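Local coordinates for protein oxygen-independent coproporphyrinogen III oxidase (Escherichia coli, PDB 1OLT) that catalyses the anaerobic oxidative decarboxylation of two propionate groups of coproporphyrinogen III to vinyl groups, giving protoporphyrinogen IX, with a [4Fe-4S] cluster and S-adenosylmethionine, at residues A[36-41]-A[353-358]; A[295-300]-A[313-318]; A[334-339]-A[359-364]. All coordinates share one frame; numbering follows the deposited sequence. Where two conformers were deposited one is given.

How the interactions relate
From the N terminus, residues 36-41 lead into helix 38-45. Some three hundred residues intervene, the radical SAM core among them, before 353-358 closes interaction 1 and docks the start of that helix on a three-stranded sheet. Interaction 2 lies wholly within this long loop: it ties the start of helix 296-303 to the end of the short strand 313-314 and closes only a small loop. Interaction 3 opens afterwards and pairs strands 335-339 and 357-362 of the same sheet, crossing interaction 1. These two touch, Trp358 N lying 2.9 Å from Gln338 O. Interaction 2 stands apart, its centre about 31 Å from that of interaction 1 and 24 Å from that of interaction 3.

Interaction 1: A[36-41]-A[353-358]; sequences FGEQAF and QGNALW
Leu357 sets its CD2 methyl against the backbone of Gly37 and Glu38, where an N-terminal helix begins. The motif is a helix start docked on the edge strand of a three-stranded antiparallel sheet: Leu357 opens strand 357-362, and Gly37 is the N-cap of helix 38-45. CD2 of Leu357 comes to 3.5 Å from the carbonyl carbon of Gly37 and to 3.8 Å from the backbone N of Glu38, so the methyl rests chiefly on the Gly37-Glu38 peptide group. Around it, CB of Phe41 closes to 4.0 Å from Leu357 CD2, and OE1 of Glu38 lies 3.9 Å from the same methyl. The other branch of the leucine, CD1, approaches the edge of the Phe36 ring, near the ring plane, with 4.4 Å between Leu357 CD1 and Phe36 CD1. CG of Leu357, anti to its backbone N (chi1 176°), points to the helix start, and the two methyls branch from it.

Beyond the leucine, the Glu38 chain bends at chi2 (60°) and meets the side chain of Asn355 tip to tip, the carboxylate and amide planes only 20° apart. The stronger partner of Glu38 lies elsewhere: its OE2 forms a salt bridge with Arg96 of helix 80-96, and Asn355, Leu357 and Phe41 also touch that arginine. On the strand side, Leu357 O accepts a hydrogen bond from Gln349 NE2 of helix 343-353, which ties the leucine backbone to the preceding helix. Phe36 and Leu357 both also touch Ala337 on the neighbouring strand 335-339. Within the helix start itself, Phe41 N donates to Gly37 O at 3.1 Å, and Ala40 CB sits over one face of the Phe36 ring, offset toward its rim.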
loop_
_atom_site.group_PDB
_atom_site.type_symbol
_atom_site.label_atom_id
_atom_site.label_comp_id
_atom_site.label_asym_id
_atom_site.label_seq_id
_atom_site.Cartn_x
_atom_site.Cartn_y
_atom_site.Cartn_z
ATOM N N PHE A 36 11.580 -21.360 2.791
ATOM C CA PHE A 36 12.355 -20.197 3.241
ATOM C C PHE A 36 12.314 -20.089 4.761
ATOM O O PHE A 36 11.281 -19.755 5.380
ATOM C CB PHE A 36 11.805 -18.903 2.615
ATOM C CG PHE A 36 12.652 -17.683 2.870
ATOM C CD1 PHE A 36 12.534 -16.964 4.047
ATOM C CD2 PHE A 36 13.541 -17.218 1.903
ATOM C CE1 PHE A 36 13.314 -15.795 4.283
ATOM C CE2 PHE A 36 14.326 -16.061 2.149
ATOM C CZ PHE A 36 14.208 -15.370 3.341
ATOM N N GLY A 37 13.446 -20.352 5.347
ATOM C CA GLY A 37 13.552 -20.474 6.770
ATOM C C GLY A 37 14.409 -19.391 7.416
ATOM O O GLY A 37 14.820 -18.372 6.826
ATOM N N GLU A 38 14.705 -19.676 8.666
ATOM C CA GLU A 38 15.352 -18.745 9.537
ATOM C C GLU A 38 16.718 -18.423 9.063
ATOM O O GLU A 38 17.153 -17.290 9.219
ATOM C CB GLU A 38 15.438 -19.351 10.908
ATOM C CG GLU A 38 15.998 -18.428 11.954
ATOM C CD GLU A 38 15.201 -17.152 12.155
ATOM O OE1 GLU A 38 14.019 -17.021 11.733
ATOM O OE2 GLU A 38 15.779 -16.269 12.783
ATOM N N GLN A 39 17.435 -19.376 8.468
ATOM C CA GLN A 39 18.770 -19.010 8.097
ATOM C C GLN A 39 18.699 -18.010 6.919
ATOM O O GLN A 39 19.499 -17.085 6.826
ATOM C CB GLN A 39 19.668 -20.291 7.850
ATOM C CG GLN A 39 19.921 -21.128 9.166
ATOM C CD GLN A 39 20.521 -20.295 10.319
ATOM O OE1 GLN A 39 21.603 -19.726 10.158
ATOM N NE2 GLN A 39 19.825 -20.228 11.462
ATOM N N ALA A 40 17.776 -18.247 5.983
ATOM C CA ALA A 40 17.719 -17.410 4.782
ATOM C C ALA A 40 17.420 -16.027 5.245
ATOM O O ALA A 40 17.955 -15.062 4.738
ATOM C CB ALA A 40 16.632 -17.895 3.817
ATOM N N PHE A 41 16.601 -15.932 6.291
ATOM C CA PHE A 41 16.252 -14.655 6.829
ATOM C C PHE A 41 17.480 -13.964 7.413
ATOM O O PHE A 41 17.699 -12.768 7.221
ATOM C CB PHE A 41 15.128 -14.800 7.911
ATOM C CG PHE A 41 14.650 -13.539 8.431
ATOM C CD1 PHE A 41 13.735 -12.813 7.727
ATOM C CD2 PHE A 41 15.109 -13.041 9.629
ATOM C CE1 PHE A 41 13.244 -11.594 8.212
ATOM C CE2 PHE A 41 14.638 -11.802 10.137
ATOM C CZ PHE A 41 13.714 -11.089 9.438
ATOM N N GLN A 353 9.311 -19.741 19.433
ATOM C CA GLN A 353 10.600 -19.450 18.703
ATOM C C GLN A 353 10.995 -17.961 18.814
ATOM O O GLN A 353 12.055 -17.598 18.439
ATOM C CB GLN A 353 10.479 -19.769 17.192
ATOM C CG GLN A 353 10.150 -21.181 16.910
ATOM C CD GLN A 353 10.056 -21.490 15.420
ATOM O OE1 GLN A 353 10.666 -20.816 14.597
ATOM N NE2 GLN A 353 9.287 -22.508 15.084
ATOM N N GLY A 354 10.107 -17.118 19.284
ATOM C CA GLY A 354 10.347 -15.673 19.294
ATOM C C GLY A 354 10.145 -14.922 17.991
ATOM O O GLY A 354 10.267 -13.668 17.965
ATOM N N ASN A 355 9.734 -15.641 16.943
ATOM C CA ASN A 355 9.351 -15.052 15.664
ATOM C C ASN A 355 8.206 -15.859 15.008
ATOM O O ASN A 355 7.866 -16.979 15.427
ATOM C CB ASN A 355 10.611 -14.992 14.705
ATOM C CG ASN A 355 11.076 -16.334 14.271
ATOM O OD1 ASN A 355 12.047 -16.909 14.840
ATOM N ND2 ASN A 355 10.412 -16.890 13.297
ATOM N N ALA A 356 7.631 -15.297 13.969
ATOM C CA ALA A 356 6.524 -15.930 13.286
ATOM C C ALA A 356 6.825 -16.147 11.810
ATOM O O ALA A 356 5.905 -16.255 11.010
ATOM C CB ALA A 356 5.275 -15.073 13.453
ATOM N N LEU A 357 8.089 -16.244 11.445
ATOM C CA LEU A 357 8.449 -16.449 10.031
ATOM C C LEU A 357 7.780 -17.686 9.490
ATOM O O LEU A 357 7.953 -18.785 10.023
ATOM C CB LEU A 357 9.967 -16.551 9.834
ATOM C CG LEU A 357 10.429 -16.862 8.400
ATOM C CD1 LEU A 357 10.115 -15.806 7.472
ATOM C CD2 LEU A 357 11.944 -17.084 8.413
ATOM N N TRP A 358 7.030 -17.493 8.413
ATOM C CA TRP A 358 6.212 -18.534 7.787
ATOM C C TRP A 358 6.751 -18.950 6.422
ATOM O O TRP A 358 7.011 -20.129 6.163
ATOM C CB TRP A 358 4.799 -18.009 7.642
ATOM C CG TRP A 358 3.856 -18.885 6.945
ATOM C CD1 TRP A 358 3.824 -20.240 6.966
ATOM C CD2 TRP A 358 2.777 -18.471 6.134
ATOM N NE1 TRP A 358 2.777 -20.697 6.209
ATOM C CE2 TRP A 358 2.132 -19.637 5.659
ATOM C CE3 TRP A 358 2.279 -17.220 5.743
ATOM C CZ2 TRP A 358 1.038 -19.594 4.809
ATOM C CZ3 TRP A 358 1.173 -17.160 4.926
ATOM C CH2 TRP A 358 0.558 -18.352 4.449
#

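Interaction 2: A[295-300]-A[313-318]; sequences DELAVA and YTTQGD
Leu297 and Thr315 carry the apolar part of this contact, in which the first turn of helix 296-303 lies on the end of strand 313-314, the antiparallel partner of strand 307-308, and on the turn that follows it. Leu297 has its CG anti to the carbonyl carbon, and its CD2 methyl settles on the strand backbone, 3.8 Å from Thr314 CA. The same methyl is 4.3 Å from Tyr313 CB. The tyrosine ring then leads away from the helix, its OH bonded to Ile378 O and its ring in a cation-pi contact with Arg308.

Thr315 presents its two branches to different partners. Its CG2 methyl packs against the helix turn, 3.8 Å from Glu296 O and 4.2 Å from Ala300 CB. Its OG1 faces the carboxylate of Glu296, the two side chains crossing at about a right angle. A water 2.7 Å from Glu296 OE2 probably links the two, although its 2.5 Å approach to Thr315 OG1 is suspiciously short. Glu296 has CG between its backbone N and carbonyl carbon (chi1 63°), which sets CG close to the threonine methyl; the chain is extended beyond.

Both backbones are held locally. Asp295, the N-cap, takes the amide of Leu297 on the anti lone pair of OD1, at 2.8 Å and nearly straight (168°). Thr314 OG1 accepts from Gln316 N at 3.3 Å, an ST turn that has Thr315 at its middle.

Glu296 OE2 also forms salt bridges with Arg166 and Arg236, and Arg236 pairs with Asp295 OD1 as well. Two nearby guanidinium groups, one of them shared with Asp295, would be expected to favour a charged Glu296 carboxylate, which the threonine hydroxyl may meet through water.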
loop_
_atom_site.group_PDB
_atom_site.type_symbol
_atom_site.label_atom_id
_atom_site.label_comp_id
_atom_site.label_asym_id
_atom_site.label_seq_id
_atom_site.Cartn_x
_atom_site.Cartn_y
_atom_site.Cartn_z
ATOM N N ASP A 295 3.480 17.779 -3.884
ATOM C CA ASP A 295 3.625 16.703 -2.904
ATOM C C ASP A 295 4.977 16.093 -3.188
ATOM O O ASP A 295 5.398 16.020 -4.362
ATOM C CB ASP A 295 2.529 15.655 -3.109
ATOM C CG ASP A 295 2.491 14.620 -1.991
ATOM O OD1 ASP A 295 3.417 13.791 -1.917
ATOM O OD2 ASP A 295 1.596 14.547 -1.157
ATOM N N GLU A 296 5.670 15.689 -2.137
ATOM C CA GLU A 296 6.970 15.013 -2.243
ATOM C C GLU A 296 6.913 13.858 -3.284
ATOM O O GLU A 296 7.854 13.635 -4.016
ATOM C CB GLU A 296 7.409 14.498 -0.858
ATOM C CG GLU A 296 6.437 13.442 -0.309
ATOM C CD GLU A 296 6.914 12.713 0.935
ATOM O OE1 GLU A 296 7.813 13.294 1.631
ATOM O OE2 GLU A 296 6.375 11.530 1.196
ATOM N N LEU A 297 5.778 13.157 -3.352
ATOM C CA LEU A 297 5.600 12.043 -4.296
ATOM C C LEU A 297 5.523 12.510 -5.730
ATOM O O LEU A 297 6.131 11.913 -6.626
ATOM C CB LEU A 297 4.342 11.246 -3.953
ATOM C CG LEU A 297 4.259 10.629 -2.570
ATOM C CD1 LEU A 297 2.889 9.947 -2.385
ATOM C CD2 LEU A 297 5.368 9.636 -2.361
ATOM N N ALA A 298 4.765 13.557 -5.977
ATOM C CA ALA A 298 4.719 14.142 -7.325
ATOM C C ALA A 298 6.060 14.754 -7.771
ATOM O O ALA A 298 6.437 14.696 -8.964
ATOM C CB ALA A 298 3.583 15.196 -7.413
ATOM N N VAL A 299 6.789 15.341 -6.826
ATOM C CA VAL A 299 8.085 15.953 -7.139
ATOM C C VAL A 299 9.042 14.847 -7.520
ATOM O O VAL A 299 9.719 14.936 -8.544
ATOM C CB VAL A 299 8.651 16.733 -5.930
ATOM C CG1 VAL A 299 10.096 17.165 -6.156
ATOM C CG2 VAL A 299 7.768 17.956 -5.630
ATOM N N ALA A 300 9.069 13.791 -6.713
ATOM C CA ALA A 300 10.009 12.713 -6.928
ATOM C C ALA A 300 9.708 12.098 -8.270
ATOM O O ALA A 300 10.641 11.868 -9.061
ATOM C CB ALA A 300 9.944 11.689 -5.822
ATOM N N TYR A 313 3.319 4.093 -2.739
ATOM C CA TYR A 313 4.373 4.972 -3.207
ATOM C C TYR A 313 5.124 5.648 -2.049
ATOM O O TYR A 313 4.536 5.927 -1.007
ATOM C CB TYR A 313 3.776 6.024 -4.103
ATOM C CG TYR A 313 3.380 5.532 -5.467
ATOM C CD1 TYR A 313 4.306 4.962 -6.327
ATOM C CD2 TYR A 313 2.101 5.678 -5.899
ATOM C CE1 TYR A 313 3.931 4.534 -7.615
ATOM C CE2 TYR A 313 1.723 5.294 -7.194
ATOM C CZ TYR A 313 2.642 4.714 -8.045
ATOM O OH TYR A 313 2.222 4.325 -9.310
ATOM N N THR A 314 6.398 5.938 -2.276
ATOM C CA THR A 314 7.233 6.530 -1.247
ATOM C C THR A 314 8.456 7.138 -1.852
ATOM O O THR A 314 8.928 6.652 -2.881
ATOM C CB THR A 314 7.673 5.451 -0.164
ATOM O OG1 THR A 314 8.455 6.073 0.867
ATOM C CG2 THR A 314 8.644 4.440 -0.766
ATOM N N THR A 315 8.991 8.186 -1.211
ATOM C CA THR A 315 10.291 8.786 -1.582
ATOM C C THR A 315 11.528 7.982 -1.146
ATOM O O THR A 315 12.576 8.159 -1.673
ATOM C CB THR A 315 10.431 10.209 -0.960
ATOM O OG1 THR A 315 9.935 10.204 0.399
ATOM C CG2 THR A 315 9.521 11.200 -1.697
ATOM N N GLN A 316 11.370 7.122 -0.161
ATOM C CA GLN A 316 12.479 6.375 0.442
ATOM C C GLN A 316 12.693 5.012 -0.230
ATOM O O GLN A 316 12.001 4.000 0.101
ATOM C CB GLN A 316 12.177 6.172 1.926
ATOM C CG GLN A 316 11.942 7.515 2.672
ATOM C CD GLN A 316 11.876 7.356 4.211
ATOM O OE1 GLN A 316 12.513 6.424 4.794
ATOM N NE2 GLN A 316 11.134 8.257 4.869
ATOM N N GLY A 317 13.636 4.983 -1.162
ATOM C CA GLY A 317 14.050 3.743 -1.799
ATOM C C GLY A 317 15.324 3.203 -1.180
ATOM O O GLY A 317 16.034 3.902 -0.449
ATOM N N ASP A 318 15.644 1.963 -1.528
ATOM C CA ASP A 318 16.811 1.247 -0.974
ATOM C C ASP A 318 16.772 1.272 0.566
ATOM O O ASP A 318 17.756 1.624 1.202
ATOM C CB ASP A 318 18.186 1.779 -1.504
ATOM C CG ASP A 318 18.520 1.318 -2.980
ATOM O OD1 ASP A 318 17.872 0.392 -3.543
ATOM O OD2 ASP A 318 19.427 1.865 -3.648
HETATM O O HOH W 1 7.814 9.300 1.267
#

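Interaction 3: A[334-339]-A[359-364]; sequences DCYAQN and RGIALT
Tyr336 and Leu363 meet at one end of this antiparallel strand pair. In the tyrosine conformer described here, one of two deposited, Leu363 CD1 sits over the ring centre in a CH-pi contact, 4.0 Å from the Tyr336 centroid and 6° off the normal. The Leu363 CD2 branch lies beside the phenol oxygen, which bonds to Tyr26 O. Leu363 N donates to Asp334 O at 3.0 Å, and a water bridges Asp334 O and Leu363 O. Beside the tyrosine, pointing the same way, Ile361 brings CG2 to 4.0 Å from Tyr336 CB.

On the same face Gln338 and Arg359 run side by side. The guanidinium grips one atom, Gln338 OE1, from NE at 3.0 Å and from NH2 at 2.9 Å, with amide and guanidinium planes only 14° apart. This fixes the amide rotation and directs Gln338 NE2 to Ser327 O.

The opposite face is shallow. Gly360 brings no side chain, and the strands draw together there, Ala337 CA lying 4.0 Å from Gly360 CA. The small neighbouring bump is Cys335 SG, 3.9 Å from Ala362 CB. Phe36 touches Cys335 and Ala337, and Phe41 touches Ala337.

Tyr336 and Ile361 exchange both backbone bonds, as do Gln338 and Arg359, in a regular antiparallel ladder. Strand 335-339 is the middle of a three-stranded sheet, and the side chain of Gln338 lies about 5 Å from a bound S-adenosylmethionine: the pair lies beside one S-adenosylmethionine pocket of this radical SAM enzyme, next to its binding residue Ile329.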
loop_
_atom_site.group_PDB
_atom_site.type_symbol
_atom_site.label_atom_id
_atom_site.label_comp_id
_atom_site.label_asym_id
_atom_site.label_seq_id
_atom_site.Cartn_x
_atom_site.Cartn_y
_atom_site.Cartn_z
ATOM N N ASP A 334 17.429 -8.349 -0.633
ATOM C CA ASP A 334 16.891 -9.078 -1.778
ATOM C C ASP A 334 16.102 -10.375 -1.435
ATOM O O ASP A 334 16.163 -11.365 -2.180
ATOM C CB ASP A 334 17.978 -9.324 -2.836
ATOM C CG ASP A 334 18.771 -8.031 -3.164
ATOM O OD1 ASP A 334 18.206 -6.951 -3.497
ATOM O OD2 ASP A 334 19.942 -7.988 -2.975
ATOM N N CYS A 335 15.353 -10.337 -0.317
ATOM C CA CYS A 335 14.430 -11.408 0.023
ATOM C C CYS A 335 13.103 -10.827 0.462
ATOM O O CYS A 335 13.034 -9.694 0.895
ATOM C CB CYS A 335 14.951 -12.327 1.151
ATOM S SG CYS A 335 16.511 -13.107 0.830
ATOM N N TYR A 336 12.030 -11.580 0.277
ATOM C CA TYR A 336 10.758 -11.296 0.900
ATOM C C TYR A 336 10.480 -12.424 1.915
ATOM O O TYR A 336 10.762 -13.571 1.665
ATOM C CB TYR A 336 9.601 -11.171 -0.111
ATOM C CG TYR A 336 9.833 -10.194 -1.267
ATOM C CD1 TYR A 336 10.668 -9.077 -1.118
ATOM C CD2 TYR A 336 9.223 -10.380 -2.514
ATOM C CE1 TYR A 336 10.889 -8.174 -2.163
ATOM C CE2 TYR A 336 9.450 -9.482 -3.587
ATOM C CZ TYR A 336 10.281 -8.372 -3.394
ATOM O OH TYR A 336 10.551 -7.478 -4.422
ATOM N N ALA A 337 9.908 -12.064 3.061
ATOM C CA ALA A 337 9.582 -12.997 4.122
ATOM C C ALA A 337 8.291 -12.556 4.770
ATOM O O ALA A 337 8.102 -11.378 5.059
ATOM C CB ALA A 337 10.728 -13.004 5.144
ATOM N N GLN A 338 7.421 -13.494 5.065
ATOM C CA GLN A 338 6.135 -13.149 5.650
ATOM C C GLN A 338 5.899 -13.946 6.901
ATOM O O GLN A 338 6.180 -15.145 6.948
ATOM C CB GLN A 338 4.961 -13.464 4.699
ATOM C CG GLN A 338 3.647 -12.878 5.097
ATOM C CD GLN A 338 2.518 -13.042 4.060
ATOM O OE1 GLN A 338 2.578 -13.936 3.230
ATOM N NE2 GLN A 338 1.497 -12.163 4.126
ATOM N N ASN A 339 5.362 -13.267 7.886
ATOM C CA ASN A 339 4.845 -13.898 9.093
ATOM C C ASN A 339 3.563 -14.693 8.838
ATOM O O ASN A 339 2.777 -14.396 7.908
ATOM C CB ASN A 339 4.550 -12.820 10.138
ATOM C CG ASN A 339 5.794 -12.307 10.844
ATOM O OD1 ASN A 339 6.886 -12.935 10.807
ATOM N ND2 ASN A 339 5.629 -11.136 11.562
ATOM N N ARG A 359 6.874 -17.986 5.530
ATOM C CA ARG A 359 7.292 -18.277 4.172
ATOM C C ARG A 359 7.993 -17.090 3.560
ATOM O O ARG A 359 7.955 -16.003 4.105
ATOM C CB ARG A 359 6.081 -18.636 3.325
ATOM C CG ARG A 359 5.025 -17.579 3.346
ATOM C CD ARG A 359 3.768 -17.926 2.498
ATOM N NE ARG A 359 2.897 -16.800 2.332
ATOM C CZ ARG A 359 1.986 -16.664 1.356
ATOM N NH1 ARG A 359 1.868 -17.599 0.431
ATOM N NH2 ARG A 359 1.190 -15.575 1.299
ATOM N N GLY A 360 8.651 -17.313 2.423
ATOM C CA GLY A 360 9.291 -16.220 1.720
ATOM C C GLY A 360 10.040 -16.667 0.484
ATOM O O GLY A 360 9.890 -17.798 0.039
ATOM N N ILE A 361 10.851 -15.761 -0.070
ATOM C CA ILE A 361 11.664 -16.033 -1.261
ATOM C C ILE A 361 12.982 -15.259 -1.244
ATOM O O ILE A 361 12.997 -14.078 -0.914
ATOM C CB ILE A 361 10.874 -15.626 -2.544
ATOM C CG1 ILE A 361 11.673 -15.999 -3.840
ATOM C CG2 ILE A 361 10.566 -14.176 -2.546
ATOM C CD1 ILE A 361 10.786 -16.462 -4.903
ATOM N N ALA A 362 14.066 -15.913 -1.643
ATOM C CA ALA A 362 15.332 -15.235 -1.901
ATOM C C ALA A 362 15.308 -14.956 -3.398
ATOM O O ALA A 362 15.290 -15.879 -4.170
ATOM C CB ALA A 362 16.502 -16.145 -1.565
ATOM N N LEU A 363 15.293 -13.701 -3.805
ATOM C CA LEU A 363 15.224 -13.361 -5.200
ATOM C C LEU A 363 16.545 -13.754 -5.932
ATOM O O LEU A 363 17.622 -13.512 -5.435
ATOM C CB LEU A 363 14.977 -11.867 -5.392
ATOM C CG LEU A 363 13.568 -11.307 -5.256
ATOM C CD1 LEU A 363 13.023 -11.540 -3.880
ATOM C CD2 LEU A 363 13.540 -9.774 -5.587
ATOM N N THR A 364 16.420 -14.376 -7.077
ATOM C CA THR A 364 17.557 -14.586 -7.983
ATOM C C THR A 364 18.034 -13.261 -8.622
ATOM O O THR A 364 17.432 -12.223 -8.432
ATOM C CB THR A 364 17.183 -15.550 -9.128
ATOM O OG1 THR A 364 16.104 -14.990 -9.900
ATOM C CG2 THR A 364 16.660 -16.921 -8.590
HETATM O O HOH W 2 18.251 -13.171 -2.860
#